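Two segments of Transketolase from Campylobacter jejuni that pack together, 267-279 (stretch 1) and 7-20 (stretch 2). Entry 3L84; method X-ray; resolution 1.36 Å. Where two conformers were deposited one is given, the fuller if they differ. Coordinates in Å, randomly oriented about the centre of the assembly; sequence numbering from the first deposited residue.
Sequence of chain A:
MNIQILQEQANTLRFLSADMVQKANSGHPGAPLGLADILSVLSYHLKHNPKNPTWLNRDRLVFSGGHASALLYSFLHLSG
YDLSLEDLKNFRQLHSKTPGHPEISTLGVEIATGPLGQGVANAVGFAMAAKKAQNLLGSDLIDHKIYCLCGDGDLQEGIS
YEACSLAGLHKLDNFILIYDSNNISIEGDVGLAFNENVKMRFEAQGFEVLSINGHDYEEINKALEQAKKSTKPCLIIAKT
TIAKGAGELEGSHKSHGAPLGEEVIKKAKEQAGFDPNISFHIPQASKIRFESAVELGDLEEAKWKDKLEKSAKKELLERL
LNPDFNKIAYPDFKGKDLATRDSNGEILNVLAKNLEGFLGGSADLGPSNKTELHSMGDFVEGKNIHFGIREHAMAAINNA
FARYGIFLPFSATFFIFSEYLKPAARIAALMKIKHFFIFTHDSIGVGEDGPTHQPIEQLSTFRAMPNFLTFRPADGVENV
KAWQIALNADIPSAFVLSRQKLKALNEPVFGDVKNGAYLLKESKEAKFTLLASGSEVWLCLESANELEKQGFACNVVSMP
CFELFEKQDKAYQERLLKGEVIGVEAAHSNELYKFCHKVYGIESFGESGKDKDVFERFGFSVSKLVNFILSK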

ATOM      1  N   LYS A 267      21.667  37.590   2.208  1.00 11.63           N
ATOM      2  CA  LYS A 267      21.174  38.364   1.084  1.00 12.30           C
ATOM      3  C   LYS A 267      19.653  38.506   1.097  1.00 11.85           C
ATOM      4  O   LYS A 267      19.125  39.580   0.803  1.00 12.58           O
ATOM      5  CB  LYS A 267      21.673  37.800  -0.248  1.00 12.99           C
ATOM      6  CG  LYS A 267      23.164  37.963  -0.446  1.00 16.63           C
ATOM      7  CD  LYS A 267      23.612  37.318  -1.725  1.00 21.48           C
ATOM      8  CE  LYS A 267      25.126  37.432  -1.912  1.00 24.91           C
ATOM      9  NZ  LYS A 267      25.864  36.471  -1.037  1.00 28.46           N
ATOM     10  N   ALA A 268      18.944  37.417   1.405  1.00 10.91           N
ATOM     11  CA  ALA A 268      17.486  37.432   1.469  1.00 11.76           C
ATOM     12  C   ALA A 268      16.988  38.389   2.543  1.00 11.80           C
ATOM     13  O   ALA A 268      16.064  39.167   2.316  1.00 11.75           O
ATOM     14  CB  ALA A 268      16.978  36.004   1.710  1.00 12.23           C
ATOM     15  N   LYS A 269      17.636  38.371   3.705  1.00 11.64           N
ATOM     16  CA  LYS A 269      17.280  39.289   4.795  1.00 11.17           C
ATOM     17  C   LYS A 269      17.531  40.733   4.366  1.00 11.82           C
ATOM     18  O   LYS A 269      16.679  41.594   4.561  1.00 11.43           O
ATOM     19  CB  LYS A 269      18.072  38.931   6.045  1.00 10.81           C
ATOM     20  CG  LYS A 269      17.541  37.678   6.743  1.00 10.48           C
ATOM     21  CD  LYS A 269      18.335  37.247   7.967  1.00 11.04           C
ATOM     22  CE  LYS A 269      17.728  36.039   8.628  1.00 11.11           C
ATOM     23  NZ  LYS A 269      18.652  35.454   9.645  1.00 12.42           N
ATOM     24  N   GLU A 270      18.690  40.983   3.787  1.00 11.84           N
ATOM     25  CA  GLU A 270      18.996  42.327   3.273  1.00 13.01           C
ATOM     26  C   GLU A 270      17.924  42.851   2.304  1.00 12.47           C
ATOM     27  O   GLU A 270      17.427  43.983   2.428  1.00 11.98           O
ATOM     28  CB  GLU A 270      20.384  42.334   2.619  1.00 13.48           C
ATOM     29  CG  GLU A 270      21.518  42.274   3.632  1.00 18.10           C
ATOM     30  CD  GLU A 270      22.926  42.321   3.025  1.00 26.50           C
ATOM     31  OE1 GLU A 270      23.168  41.657   1.977  1.00 30.26           O
ATOM     32  OE2 GLU A 270      23.797  43.010   3.624  1.00 30.31           O
ATOM     33  N   GLN A 271      17.530  42.019   1.344  1.00 12.67           N
ATOM     34  CA  GLN A 271      16.523  42.438   0.371  1.00 13.58           C
ATOM     35  C   GLN A 271      15.151  42.718   1.009  1.00 12.84           C
ATOM     36  O   GLN A 271      14.415  43.575   0.532  1.00 14.08           O
ATOM     37  CB  GLN A 271      16.413  41.412  -0.749  1.00 14.60           C
ATOM     38  CG  GLN A 271      17.664  41.356  -1.634  1.00 20.37           C
ATOM     39  CD  GLN A 271      17.502  40.499  -2.881  1.00 27.35           C
ATOM     40  OE1 GLN A 271      16.794  39.486  -2.879  1.00 33.63           O
ATOM     41  NE2 GLN A 271      18.165  40.910  -3.963  1.00 32.29           N
ATOM     42  N   ALA A 272      14.854  42.035   2.118  1.00 12.39           N
ATOM     43  CA  ALA A 272      13.603  42.203   2.873  1.00 11.98           C
ATOM     44  C   ALA A 272      13.632  43.253   3.978  1.00 12.03           C
ATOM     45  O   ALA A 272      12.627  43.438   4.681  1.00 12.61           O
ATOM     46  CB  ALA A 272      13.250  40.874   3.507  1.00 11.75           C
ATOM     47  N   GLY A 273      14.765  43.918   4.166  1.00 11.79           N
ATOM     48  CA  GLY A 273      14.878  44.925   5.212  1.00 11.76           C
ATOM     49  C   GLY A 273      15.132  44.374   6.603  1.00 12.50           C
ATOM     50  O   GLY A 273      14.971  45.103   7.588  1.00 14.08           O
ATOM     51  N   PHE A 274      15.530  43.100   6.692  1.00 12.01           N
ATOM     52  CA  PHE A 274      15.868  42.463   7.965  1.00 12.88           C
ATOM     53  C   PHE A 274      17.370  42.548   8.175  1.00 13.02           C
ATOM     54  O   PHE A 274      18.126  42.597   7.205  1.00 14.71           O
ATOM     55  CB  PHE A 274      15.449  40.991   7.945  1.00 12.81           C
ATOM     56  CG  PHE A 274      14.012  40.737   8.301  1.00 12.50           C
ATOM     57  CD1 PHE A 274      12.968  41.270   7.562  1.00 12.10           C
ATOM     58  CD2 PHE A 274      13.709  39.916   9.376  1.00 12.56           C
ATOM     59  CE1 PHE A 274      11.640  40.990   7.901  1.00 13.48           C
ATOM     60  CE2 PHE A 274      12.385  39.622   9.719  1.00 13.35           C
ATOM     61  CZ  PHE A 274      11.355  40.168   8.982  1.00 12.70           C
ATOM     62  N   ASP A 275      17.812  42.597   9.425  1.00 12.00           N
ATOM     63  CA  ASP A 275      19.242  42.613   9.732  1.00 12.29           C
ATOM     64  C   ASP A 275      19.814  41.232   9.392  1.00 11.97           C
ATOM     65  O   ASP A 275      19.430  40.229   9.991  1.00 11.48           O
ATOM     66  CB  ASP A 275      19.454  42.910  11.217  1.00 12.59           C
ATOM     67  CG  ASP A 275      20.933  43.022  11.611  1.00 14.85           C
ATOM     68  OD1 ASP A 275      21.829  42.593  10.846  1.00 18.05           O
ATOM     69  OD2 ASP A 275      21.193  43.599  12.700  1.00 18.43           O
ATOM     70  N   PRO A 276      20.765  41.168   8.454  1.00 11.43           N
ATOM     71  CA  PRO A 276      21.325  39.871   8.064  1.00 12.46           C
ATOM     72  C   PRO A 276      22.178  39.201   9.134  1.00 12.25           C
ATOM     73  O   PRO A 276      22.480  38.010   9.004  1.00 13.15           O
ATOM     74  CB  PRO A 276      22.186  40.223   6.853  1.00 13.06           C
ATOM     75  CG  PRO A 276      22.557  41.591   7.061  1.00 13.38           C
ATOM     76  CD  PRO A 276      21.387  42.271   7.706  1.00 11.67           C
ATOM     77  N   ASN A 277      22.555  39.919  10.185  1.00 12.81           N
ATOM     78  CA  ASN A 277      23.491  39.337  11.143  1.00 14.52           C
ATOM     79  C   ASN A 277      22.808  38.869  12.413  1.00 15.03           C
ATOM     80  O   ASN A 277      23.471  38.611  13.419  1.00 16.68           O
ATOM     81  CB  ASN A 277      24.635  40.290  11.454  1.00 15.16           C
ATOM     82  CG  ASN A 277      25.583  40.463  10.281  1.00 15.59           C
ATOM     83  OD1 ASN A 277      25.817  39.538   9.508  1.00 20.83           O
ATOM     84  ND2 ASN A 277      26.118  41.647  10.144  1.00 20.29           N
ATOM     85  N   ILE A 278      21.480  38.806  12.384  1.00 14.47           N
ATOM     86  CA  ILE A 278      20.750  38.198  13.483  1.00 14.22           C
ATOM     87  C   ILE A 278      19.826  37.109  12.981  1.00 13.97           C
ATOM     88  O   ILE A 278      19.254  37.173  11.862  1.00 15.37           O
ATOM     89  CB  ILE A 278      19.979  39.215  14.290  1.00 15.13           C
ATOM     90  CG1 ILE A 278      18.833  39.806  13.528  1.00 16.32           C
ATOM     91  CG2 ILE A 278      20.890  40.337  14.771  1.00 15.59           C
ATOM     92  CD1 ILE A 278      17.935  40.647  14.445  1.00 19.90           C
ATOM     93  N   SER A 279      19.630  36.121  13.837  1.00 11.90           N
ATOM     94  CA  SER A 279      18.796  34.991  13.487  0.50 11.54           C
ATOM     95  C   SER A 279      17.661  34.855  14.495  1.00 11.39           C
ATOM     96  O   SER A 279      17.718  35.387  15.591  1.00 10.80           O
ATOM     97  CB  SER A 279      19.637  33.721  13.442  0.50 11.78           C
ATOM     98  OG  SER A 279      20.138  33.421  14.728  0.50 12.08           O
TER
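Stretch 2 (7-20) QEQANTLRFLSADM

Stretch 2 is helical throughout, from Gln-7 to Met-20, and runs nearly antiparallel to the helix of stretch 1: the N-to-C directions differ by 168° and the axes approach to 11.2 Å. By CA position Lys-269 lies nearest Phe-15 and Ala-272 nearest Asn-11, as the antiparallel course requires; the later segment doubles back, bringing Ser-279 nearest Asp-19.

Phe-15 is the centre of the contact, its chi1 in the m well and its ring lodged against the last turns of the first helix. Ala-268 points toward it, and its small methyl lets the ring come close: CB lies 3.7 Å from Phe-15 CE1, while Ala-268 O is 3.5 Å from Phe-15 CZ. Lys-269 does two jobs with one extended chain. Its aliphatic part covers a face of the Phe-15 ring, CG standing 3.7 Å from the ring centroid in a CH-pi contact, and its NZ reaches Asp-19 OD1 at 2.9 Å in a salt bridge, with a weak second bond from NZ to Asp-19 OD2 at 3.2 Å. The same NZ donates to Ile-278 O at 2.9 Å, tying the later loop to this charged site.

Ala-272, again small, sets CB 3.7 Å from Phe-15 CE2, at the ring edge, and 3.6 Å from Asn-11 ND2. A water accepts from Asn-11 ND2 and donates to Ala-272 O, both at 2.9 Å, so the Ala-272 carbonyl has a partner. Gly-273 then takes positive phi in a Schellman motif, a conformation in which a CB would jam against the preceding carbonyl.

The chain thus turned, Phe-274 points back toward stretch 2. Its face receives the edge of Phe-15, centroids 5.0 Å apart and planes at 62°, and its CE1 lies 3.8 Å from Asn-11 CB. After the type I turn from Asp-275 to Ile-278, Ser-279 returns to the helix, its CA 3.3 Å from Asp-19 OD2.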

ATOM      1  N   GLN A   7       3.579  41.844   4.463  1.00  9.48           N
ATOM      2  CA  GLN A   7       4.922  41.567   3.986  1.00  9.20           C
ATOM      3  C   GLN A   7       5.870  41.278   5.153  1.00  8.63           C
ATOM      4  O   GLN A   7       6.649  40.324   5.116  1.00  8.21           O
ATOM      5  CB  GLN A   7       5.448  42.756   3.205  1.00 10.37           C
ATOM      6  CG  GLN A   7       6.797  42.529   2.634  1.00 13.95           C
ATOM      7  CD  GLN A   7       7.283  43.754   1.874  1.00 19.72           C
ATOM      8  OE1 GLN A   7       8.444  44.169   2.017  1.00 24.91           O
ATOM      9  NE2 GLN A   7       6.389  44.354   1.077  1.00 18.04           N
ATOM     10  N   GLU A   8       5.776  42.081   6.207  1.00  9.13           N
ATOM     11  CA  GLU A   8       6.602  41.843   7.371  1.00  9.33           C
ATOM     12  C   GLU A   8       6.282  40.500   8.019  1.00  8.77           C
ATOM     13  O   GLU A   8       7.171  39.736   8.381  1.00  7.95           O
ATOM     14  CB  GLU A   8       6.485  42.974   8.388  1.00  9.00           C
ATOM     15  CG  GLU A   8       7.590  42.888   9.460  1.00  9.94           C
ATOM     16  CD  GLU A   8       7.411  43.818  10.643  1.00 13.15           C
ATOM     17  OE1 GLU A   8       6.603  43.469  11.539  1.00 13.96           O
ATOM     18  OE2 GLU A   8       8.105  44.862  10.703  1.00 13.70           O
ATOM     19  N   GLN A   9       4.986  40.182   8.146  1.00  8.43           N
ATOM     20  CA  GLN A   9       4.558  38.892   8.703  1.00  8.73           C
ATOM     21  C   GLN A   9       5.082  37.736   7.873  1.00  8.11           C
ATOM     22  O   GLN A   9       5.617  36.753   8.417  1.00  8.97           O
ATOM     23  CB  GLN A   9       3.030  38.851   8.836  1.00  8.26           C
ATOM     24  CG  GLN A   9       2.524  39.662   9.997  1.00 10.12           C
ATOM     25  CD  GLN A   9       1.018  39.534  10.126  1.00 10.37           C
ATOM     26  OE1 GLN A   9       0.270  40.154   9.363  1.00 11.47           O
ATOM     27  NE2 GLN A   9       0.572  38.667  11.030  1.00 11.58           N
ATOM     28  N   ALA A  10       4.940  37.822   6.560  1.00  8.13           N
ATOM     29  CA  ALA A  10       5.388  36.736   5.669  1.00  7.45           C
ATOM     30  C   ALA A  10       6.883  36.568   5.758  1.00  8.17           C
ATOM     31  O   ALA A  10       7.399  35.438   5.832  1.00  8.62           O
ATOM     32  CB  ALA A  10       4.939  36.993   4.234  1.00  8.39           C
ATOM     33  N   ASN A  11       7.622  37.671   5.761  1.00  8.87           N
ATOM     34  CA  ASN A  11       9.057  37.560   5.846  1.00  8.62           C
ATOM     35  C   ASN A  11       9.535  37.049   7.208  1.00  8.28           C
ATOM     36  O   ASN A  11      10.532  36.338   7.282  1.00  8.99           O
ATOM     37  CB  ASN A  11       9.710  38.891   5.442  1.00  8.92           C
ATOM     38  CG  ASN A  11       9.622  39.128   3.943  1.00 10.63           C
ATOM     39  OD1 ASN A  11       9.512  38.175   3.167  1.00 12.06           O
ATOM     40  ND2 ASN A  11       9.649  40.385   3.523  1.00 11.96           N
ATOM     41  N   THR A  12       8.795  37.365   8.267  1.00  8.44           N
ATOM     42  CA  THR A  12       9.084  36.811   9.595  1.00  8.39           C
ATOM     43  C   THR A  12       8.992  35.297   9.514  1.00  8.93           C
ATOM     44  O   THR A  12       9.878  34.582   9.991  1.00  8.69           O
ATOM     45  CB  THR A  12       8.140  37.374  10.663  1.00  8.52           C
ATOM     46  OG1 THR A  12       8.316  38.807  10.728  1.00  8.80           O
ATOM     47  CG2 THR A  12       8.450  36.776  12.044  1.00 10.09           C
ATOM     48  N   LEU A  13       7.912  34.792   8.926  1.00  8.70           N
ATOM     49  CA  LEU A  13       7.778  33.341   8.743  1.00  8.93           C
ATOM     50  C   LEU A  13       8.898  32.775   7.882  1.00  9.16           C
ATOM     51  O   LEU A  13       9.415  31.691   8.186  1.00  9.41           O
ATOM     52  CB  LEU A  13       6.421  32.993   8.128  1.00  9.50           C
ATOM     53  CG  LEU A  13       5.159  33.181   8.970  1.00  9.03           C
ATOM     54  CD1 LEU A  13       3.918  33.214   8.055  1.00 11.59           C
ATOM     55  CD2 LEU A  13       5.025  32.114  10.062  1.00 11.65           C
ATOM     56  N   ARG A  14       9.250  33.452   6.780  1.00  9.33           N
ATOM     57  CA  ARG A  14      10.328  32.972   5.916  1.00  9.29           C
ATOM     58  C   ARG A  14      11.621  32.824   6.675  1.00  9.35           C
ATOM     59  O   ARG A  14      12.307  31.795   6.563  1.00  9.05           O
ATOM     60  CB  ARG A  14      10.602  33.942   4.765  1.00  8.58           C
ATOM     61  CG  ARG A  14       9.539  34.021   3.684  1.00  9.60           C
ATOM     62  CD  ARG A  14      10.052  34.826   2.492  1.00 10.80           C
ATOM     63  NE  ARG A  14       9.170  34.547   1.391  1.00 11.59           N
ATOM     64  CZ  ARG A  14       8.013  35.127   1.146  1.00 10.66           C
ATOM     65  NH1 ARG A  14       7.608  36.217   1.761  1.00 10.92           N
ATOM     66  NH2 ARG A  14       7.240  34.587   0.211  1.00 12.05           N
ATOM     67  N   PHE A  15      11.974  33.824   7.472  1.00  8.86           N
ATOM     68  CA  PHE A  15      13.325  33.801   8.090  1.00  9.41           C
ATOM     69  C   PHE A  15      13.398  32.948   9.347  1.00  9.35           C
ATOM     70  O   PHE A  15      14.434  32.333   9.598  1.00  9.76           O
ATOM     71  CB  PHE A  15      13.887  35.205   8.270  1.00  9.60           C
ATOM     72  CG  PHE A  15      13.999  35.954   6.955  1.00  9.64           C
ATOM     73  CD1 PHE A  15      14.628  35.349   5.860  1.00 13.34           C
ATOM     74  CD2 PHE A  15      13.497  37.235   6.809  1.00 11.63           C
ATOM     75  CE1 PHE A  15      14.726  36.002   4.638  1.00 14.15           C
ATOM     76  CE2 PHE A  15      13.594  37.891   5.583  1.00 13.53           C
ATOM     77  CZ  PHE A  15      14.194  37.270   4.516  1.00 13.33           C
ATOM     78  N   LEU A  16      12.293  32.788  10.078  1.00  9.44           N
ATOM     79  CA  LEU A  16      12.269  31.762  11.124  1.00  9.64           C
ATOM     80  C   LEU A  16      12.473  30.392  10.511  1.00  9.76           C
ATOM     81  O   LEU A  16      13.284  29.598  10.984  1.00  9.88           O
ATOM     82  CB  LEU A  16      10.953  31.798  11.932  1.00  9.78           C
ATOM     83  CG  LEU A  16      10.758  32.943  12.921  1.00 10.32           C
ATOM     84  CD1 LEU A  16       9.452  32.763  13.648  1.00 12.30           C
ATOM     85  CD2 LEU A  16      11.920  33.022  13.949  1.00 14.14           C
ATOM     86  N   SER A  17      11.791  30.115   9.420  1.00  9.01           N
ATOM     87  CA  SER A  17      11.884  28.806   8.760  1.00  9.37           C
ATOM     88  C   SER A  17      13.279  28.572   8.227  1.00  9.65           C
ATOM     89  O   SER A  17      13.876  27.502   8.436  1.00  9.23           O
ATOM     90  CB  SER A  17      10.891  28.713   7.595  1.00 10.36           C
ATOM     91  OG  SER A  17       9.535  28.818   8.036  1.00 10.96           O
ATOM     92  N   ALA A  18      13.839  29.549   7.536  1.00  8.99           N
ATOM     93  CA  ALA A  18      15.171  29.423   6.981  1.00  8.97           C
ATOM     94  C   ALA A  18      16.229  29.252   8.058  1.00  9.01           C
ATOM     95  O   ALA A  18      17.132  28.429   7.926  1.00  9.51           O
ATOM     96  CB  ALA A  18      15.490  30.659   6.105  1.00 10.33           C
ATOM     97  N   ASP A  19      16.119  30.057   9.104  1.00  8.46           N
ATOM     98  CA  ASP A  19      17.065  29.985  10.207  1.00  9.46           C
ATOM     99  C   ASP A  19      17.004  28.648  10.930  1.00  8.95           C
ATOM    100  O   ASP A  19      18.027  28.138  11.397  1.00  8.73           O
ATOM    101  CB  ASP A  19      16.842  31.113  11.231  1.00  9.69           C
ATOM    102  CG  ASP A  19      17.185  32.514  10.693  1.00 11.78           C
ATOM    103  OD1 ASP A  19      17.918  32.638   9.680  1.00 11.44           O
ATOM    104  OD2 ASP A  19      16.777  33.530  11.316  1.00 12.00           O
HETATM  105  N   MSE A  20      15.810  28.103  11.105  1.00  8.92           N
HETATM  106  CA  MSE A  20      15.635  26.781  11.728  0.50  8.43           C
HETATM  107  C   MSE A  20      16.309  25.667  10.970  1.00  8.80           C
HETATM  108  O   MSE A  20      16.979  24.860  11.499  1.00  9.50           O
HETATM  109  CB  MSE A  20      14.146  26.424  11.853  0.50  7.61           C
HETATM  110  CG  MSE A  20      13.447  27.228  12.834  0.50  7.83           C
HETATM  111 SE   MSE A  20      11.492  27.111  12.669  0.50 13.86          SE
HETATM  112  CE  MSE A  20      11.576  25.350  12.862  0.50 12.48           C
TER
HETATM  113  O   HOH W   1       9.878  42.769   5.113  1.00 19.48           O